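Local atomic coordinates of putative sugar ABC transporter (Yersinia enterocolitica subsp. enterocolitica 8081, PDB entry 5ULB), a protein that probably serves as the periplasmic sugar-binding component of an ABC transporter, capturing a methylthioribose-like pentose between its two lobes. Residues Met247-Val258 with Ala290-Gln301. Residues are numbered along the deposited sequence; the frame is centred on the assembly and turned at random.
Sequences MREANSPWKVSV and AASIPQALLVSQ
Gln295 reaches into the bend between helix 241-248 and strand 254-259 and bridges its two sides. With CG anti to the backbone N (chi1 177°), NE2 donates to Met247 O and to Ser252 O, each at 3.0 Å. Both acceptors lie in the amide plane, and the bonds are nearly straight (168° and 174°), which fixes the flip of the carboxamide; Met247 O is met on a lone pair, Ser252 O from above its carbonyl plane. CE of selenomethionine Met247, in one of two modelled conformers, rests against Ile293 CG2 and Leu298 CD2, 3.7 Å from each, forming the buried apolar part. Strands 254-259 and 285-294 pair antiparallel here: Ser257 and Ile293 exchange both backbone bonds, and Gln295 N donates to Lys255 O as the chain turns into helix 295-299. Strand 285-294 is parallel to 118-122 on its other side, so this pair is the one antiparallel junction in an otherwise parallel sheet of the periplasmic binding protein fold; Ser257 OG, held by Trp254 NE1, also bonds the backbone of ligand-pocket residue Asp238. Buried Val258 sets CG1 against exposed Ser292 OG (3.8 Å) and, more loosely, Ala290 CB (4.2 Å). On the solvent side Arg248 NH1 splits between Leu298 O (2.8 Å) and Gln301 O (2.9 Å), the first in the guanidinium plane, and a water links NH2 to Gln301 O.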
loop_
_atom_site.group_PDB
_atom_site.type_symbol
_atom_site.label_atom_id
_atom_site.label_comp_id
_atom_site.label_asym_id
_atom_site.label_seq_id
_atom_site.Cartn_x
_atom_site.Cartn_y
_atom_site.Cartn_z
HETATM N N MSE A 247 -14.499 3.207 -11.409
HETATM C CA MSE A 247 -14.994 4.583 -11.289
HETATM C C MSE A 247 -15.632 5.075 -12.586
HETATM O O MSE A 247 -16.534 5.862 -12.497
HETATM C CB MSE A 247 -13.819 5.463 -10.700
HETATM C CG MSE A 247 -13.285 5.125 -9.251
HETATM SE SE MSE A 247 -11.564 5.901 -8.575
HETATM C CE MSE A 247 -11.254 7.503 -9.784
ATOM N N ARG A 248 -15.256 4.493 -13.736
ATOM C CA ARG A 248 -15.797 4.873 -15.113
ATOM C C ARG A 248 -17.030 4.048 -15.567
ATOM O O ARG A 248 -17.606 4.435 -16.555
ATOM C CB ARG A 248 -14.618 4.721 -16.143
ATOM C CG ARG A 248 -13.649 5.843 -16.040
ATOM C CD ARG A 248 -12.427 5.720 -16.936
ATOM N NE ARG A 248 -12.832 5.478 -18.331
ATOM C CZ ARG A 248 -13.138 6.388 -19.242
ATOM N NH1 ARG A 248 -13.166 7.687 -18.887
ATOM N NH2 ARG A 248 -13.534 5.972 -20.502
ATOM N N GLU A 249 -17.449 3.017 -14.822
ATOM C CA GLU A 249 -18.552 2.178 -15.258
ATOM C C GLU A 249 -19.858 2.939 -15.045
ATOM O O GLU A 249 -20.015 3.827 -14.204
ATOM C CB GLU A 249 -18.562 0.894 -14.444
ATOM C CG GLU A 249 -17.552 -0.107 -14.847
ATOM C CD GLU A 249 -17.705 -1.509 -14.226
ATOM O OE1 GLU A 249 -18.521 -1.704 -13.275
ATOM O OE2 GLU A 249 -16.930 -2.392 -14.722
ATOM N N ALA A 250 -20.865 2.509 -15.844
ATOM C CA ALA A 250 -22.180 3.009 -15.701
ATOM C C ALA A 250 -22.684 2.798 -14.279
ATOM O O ALA A 250 -22.575 1.619 -13.712
ATOM C CB ALA A 250 -23.139 2.362 -16.719
ATOM N N ASN A 251 -23.310 3.800 -13.763
ATOM C CA ASN A 251 -23.938 3.740 -12.427
ATOM C C ASN A 251 -22.949 3.616 -11.282
ATOM O O ASN A 251 -23.318 3.276 -10.125
ATOM C CB ASN A 251 -25.096 2.689 -12.345
ATOM C CG ASN A 251 -26.111 2.913 -13.416
ATOM O OD1 ASN A 251 -26.560 4.065 -13.657
ATOM N ND2 ASN A 251 -26.511 1.851 -14.042
ATOM N N SER A 252 -21.665 3.753 -11.600
ATOM C CA SER A 252 -20.690 3.603 -10.623
ATOM C C SER A 252 -20.776 4.525 -9.377
ATOM O O SER A 252 -20.764 5.717 -9.477
ATOM C CB SER A 252 -19.275 3.814 -11.211
ATOM O OG SER A 252 -18.316 3.689 -10.120
ATOM N N PRO A 253 -20.855 3.901 -8.203
ATOM C CA PRO A 253 -20.900 4.607 -6.920
ATOM C C PRO A 253 -19.509 4.927 -6.350
ATOM O O PRO A 253 -19.424 5.401 -5.243
ATOM C CB PRO A 253 -21.595 3.635 -6.014
ATOM C CG PRO A 253 -21.312 2.361 -6.511
ATOM C CD PRO A 253 -21.148 2.487 -7.969
ATOM N N TRP A 254 -18.429 4.680 -7.088
ATOM C CA TRP A 254 -17.065 4.814 -6.526
ATOM C C TRP A 254 -16.604 6.277 -6.677
ATOM O O TRP A 254 -16.142 6.679 -7.730
ATOM C CB TRP A 254 -16.108 3.852 -7.255
ATOM C CG TRP A 254 -14.744 3.702 -6.600
ATOM C CD1 TRP A 254 -13.921 4.668 -6.038
ATOM C CD2 TRP A 254 -14.029 2.492 -6.365
ATOM N NE1 TRP A 254 -12.803 4.117 -5.555
ATOM C CE2 TRP A 254 -12.828 2.788 -5.729
ATOM C CE3 TRP A 254 -14.293 1.134 -6.682
ATOM C CZ2 TRP A 254 -11.898 1.807 -5.368
ATOM C CZ3 TRP A 254 -13.415 0.182 -6.281
ATOM C CH2 TRP A 254 -12.252 0.534 -5.662
ATOM N N LYS A 255 -16.769 7.059 -5.610
ATOM C CA LYS A 255 -16.625 8.502 -5.666
ATOM C C LYS A 255 -15.196 9.032 -5.547
ATOM O O LYS A 255 -14.897 10.058 -6.162
ATOM C CB LYS A 255 -17.462 9.148 -4.551
ATOM C CG LYS A 255 -18.867 8.937 -4.558
ATOM C CD LYS A 255 -19.469 9.018 -5.916
ATOM C CE LYS A 255 -19.800 10.373 -6.142
ATOM N NZ LYS A 255 -21.334 10.324 -6.066
ATOM N N VAL A 256 -14.357 8.351 -4.787
ATOM C CA VAL A 256 -13.013 8.874 -4.536
ATOM C C VAL A 256 -12.129 7.715 -4.151
ATOM O O VAL A 256 -12.564 6.780 -3.474
ATOM C CB VAL A 256 -12.969 9.926 -3.529
ATOM C CG1 VAL A 256 -13.230 9.480 -2.101
ATOM C CG2 VAL A 256 -11.660 10.732 -3.476
ATOM N N SER A 257 -10.843 7.849 -4.532
ATOM C CA SER A 257 -9.772 7.006 -4.018
ATOM C C SER A 257 -8.691 7.991 -3.557
ATOM O O SER A 257 -8.276 8.867 -4.334
ATOM C CB SER A 257 -9.137 6.100 -5.051
ATOM O OG SER A 257 -9.916 4.891 -5.218
ATOM N N VAL A 258 -8.149 7.783 -2.375
ATOM C CA VAL A 258 -7.038 8.563 -1.847
ATOM C C VAL A 258 -5.846 7.578 -1.773
ATOM O O VAL A 258 -6.020 6.547 -1.108
ATOM C CB VAL A 258 -7.377 9.196 -0.494
ATOM C CG1 VAL A 258 -6.214 10.058 -0.070
ATOM C CG2 VAL A 258 -8.630 10.035 -0.606
ATOM N N ALA A 290 0.067 11.166 -0.369
ATOM C CA ALA A 290 -0.995 10.647 -1.297
ATOM C C ALA A 290 -1.648 11.751 -2.040
ATOM O O ALA A 290 -1.485 12.964 -1.719
ATOM C CB ALA A 290 -2.049 9.923 -0.566
ATOM N N ALA A 291 -2.367 11.406 -3.093
ATOM C CA ALA A 291 -3.205 12.257 -3.860
ATOM C C ALA A 291 -4.640 11.781 -3.756
ATOM O O ALA A 291 -4.902 10.589 -3.619
ATOM C CB ALA A 291 -2.779 12.270 -5.343
ATOM N N SER A 292 -5.571 12.734 -3.835
ATOM C CA SER A 292 -6.963 12.409 -3.794
ATOM C C SER A 292 -7.490 12.426 -5.251
ATOM O O SER A 292 -7.439 13.472 -5.911
ATOM C CB SER A 292 -7.739 13.413 -2.964
ATOM O OG SER A 292 -7.158 13.411 -1.629
ATOM N N ILE A 293 -8.063 11.293 -5.646
ATOM C CA ILE A 293 -8.435 11.053 -7.024
ATOM C C ILE A 293 -9.968 11.022 -7.105
ATOM O O ILE A 293 -10.587 10.082 -6.662
ATOM C CB ILE A 293 -7.874 9.711 -7.570
ATOM C CG1 ILE A 293 -6.380 9.618 -7.354
ATOM C CG2 ILE A 293 -8.256 9.473 -9.054
ATOM C CD1 ILE A 293 -5.789 8.245 -7.521
ATOM N N PRO A 294 -10.577 12.052 -7.630
ATOM C CA PRO A 294 -12.100 12.113 -7.730
ATOM C C PRO A 294 -12.625 11.392 -8.975
ATOM O O PRO A 294 -12.048 11.485 -10.037
ATOM C CB PRO A 294 -12.439 13.601 -7.789
ATOM C CG PRO A 294 -11.199 14.184 -8.452
ATOM C CD PRO A 294 -9.989 13.336 -8.120
ATOM N N GLN A 295 -13.752 10.736 -8.813
ATOM C CA GLN A 295 -14.406 10.035 -9.906
ATOM C C GLN A 295 -14.619 10.907 -11.114
ATOM O O GLN A 295 -14.417 10.486 -12.247
ATOM C CB GLN A 295 -15.743 9.516 -9.420
ATOM C CG GLN A 295 -16.601 8.817 -10.437
ATOM C CD GLN A 295 -17.852 8.252 -9.881
ATOM O OE1 GLN A 295 -18.528 8.910 -9.078
ATOM N NE2 GLN A 295 -18.224 7.011 -10.306
ATOM N N ALA A 296 -15.004 12.160 -10.896
ATOM C CA ALA A 296 -15.357 13.007 -12.075
ATOM C C ALA A 296 -14.136 13.188 -13.008
ATOM O O ALA A 296 -14.312 13.304 -14.242
ATOM C CB ALA A 296 -15.874 14.304 -11.656
ATOM N N LEU A 297 -12.944 13.252 -12.419
ATOM C CA LEU A 297 -11.737 13.327 -13.237
ATOM C C LEU A 297 -11.616 12.165 -14.237
ATOM O O LEU A 297 -11.278 12.373 -15.424
ATOM C CB LEU A 297 -10.500 13.493 -12.304
ATOM C CG LEU A 297 -9.175 13.647 -12.987
ATOM C CD1 LEU A 297 -9.108 14.967 -13.703
ATOM C CD2 LEU A 297 -8.031 13.519 -11.985
ATOM N N LEU A 298 -11.784 10.987 -13.710
ATOM C CA LEU A 298 -11.722 9.806 -14.511
ATOM C C LEU A 298 -12.820 9.710 -15.538
ATOM O O LEU A 298 -12.565 9.348 -16.704
ATOM C CB LEU A 298 -11.614 8.558 -13.620
ATOM C CG LEU A 298 -10.246 8.057 -13.319
ATOM C CD1 LEU A 298 -9.459 7.613 -14.587
ATOM C CD2 LEU A 298 -9.533 9.124 -12.618
ATOM N N VAL A 299 -14.038 10.051 -15.148
ATOM C CA VAL A 299 -15.190 10.013 -16.081
ATOM C C VAL A 299 -14.994 10.943 -17.262
ATOM O O VAL A 299 -15.420 10.634 -18.407
ATOM C CB VAL A 299 -16.504 10.315 -15.334
ATOM C CG1 VAL A 299 -17.762 10.498 -16.248
ATOM C CG2 VAL A 299 -16.738 9.090 -14.378
ATOM N N SER A 300 -14.260 12.070 -17.018
ATOM C CA SER A 300 -13.925 13.071 -18.083
ATOM C C SER A 300 -12.916 12.624 -19.158
ATOM O O SER A 300 -12.783 13.257 -20.185
ATOM C CB SER A 300 -13.327 14.324 -17.490
ATOM O OG SER A 300 -14.253 15.015 -16.704
ATOM N N GLN A 301 -12.225 11.505 -18.912
ATOM C CA GLN A 301 -11.193 11.104 -19.873
ATOM C C GLN A 301 -11.879 10.445 -21.059
ATOM O O GLN A 301 -12.928 9.833 -20.886
ATOM C CB GLN A 301 -10.244 10.125 -19.164
ATOM C CG GLN A 301 -9.554 10.738 -17.931
ATOM C CD GLN A 301 -8.906 12.073 -18.198
ATOM O OE1 GLN A 301 -8.157 12.174 -19.167
ATOM N NE2 GLN A 301 -9.279 13.109 -17.405
HETATM O O HOH W 1 -15.106 8.056 -22.055
#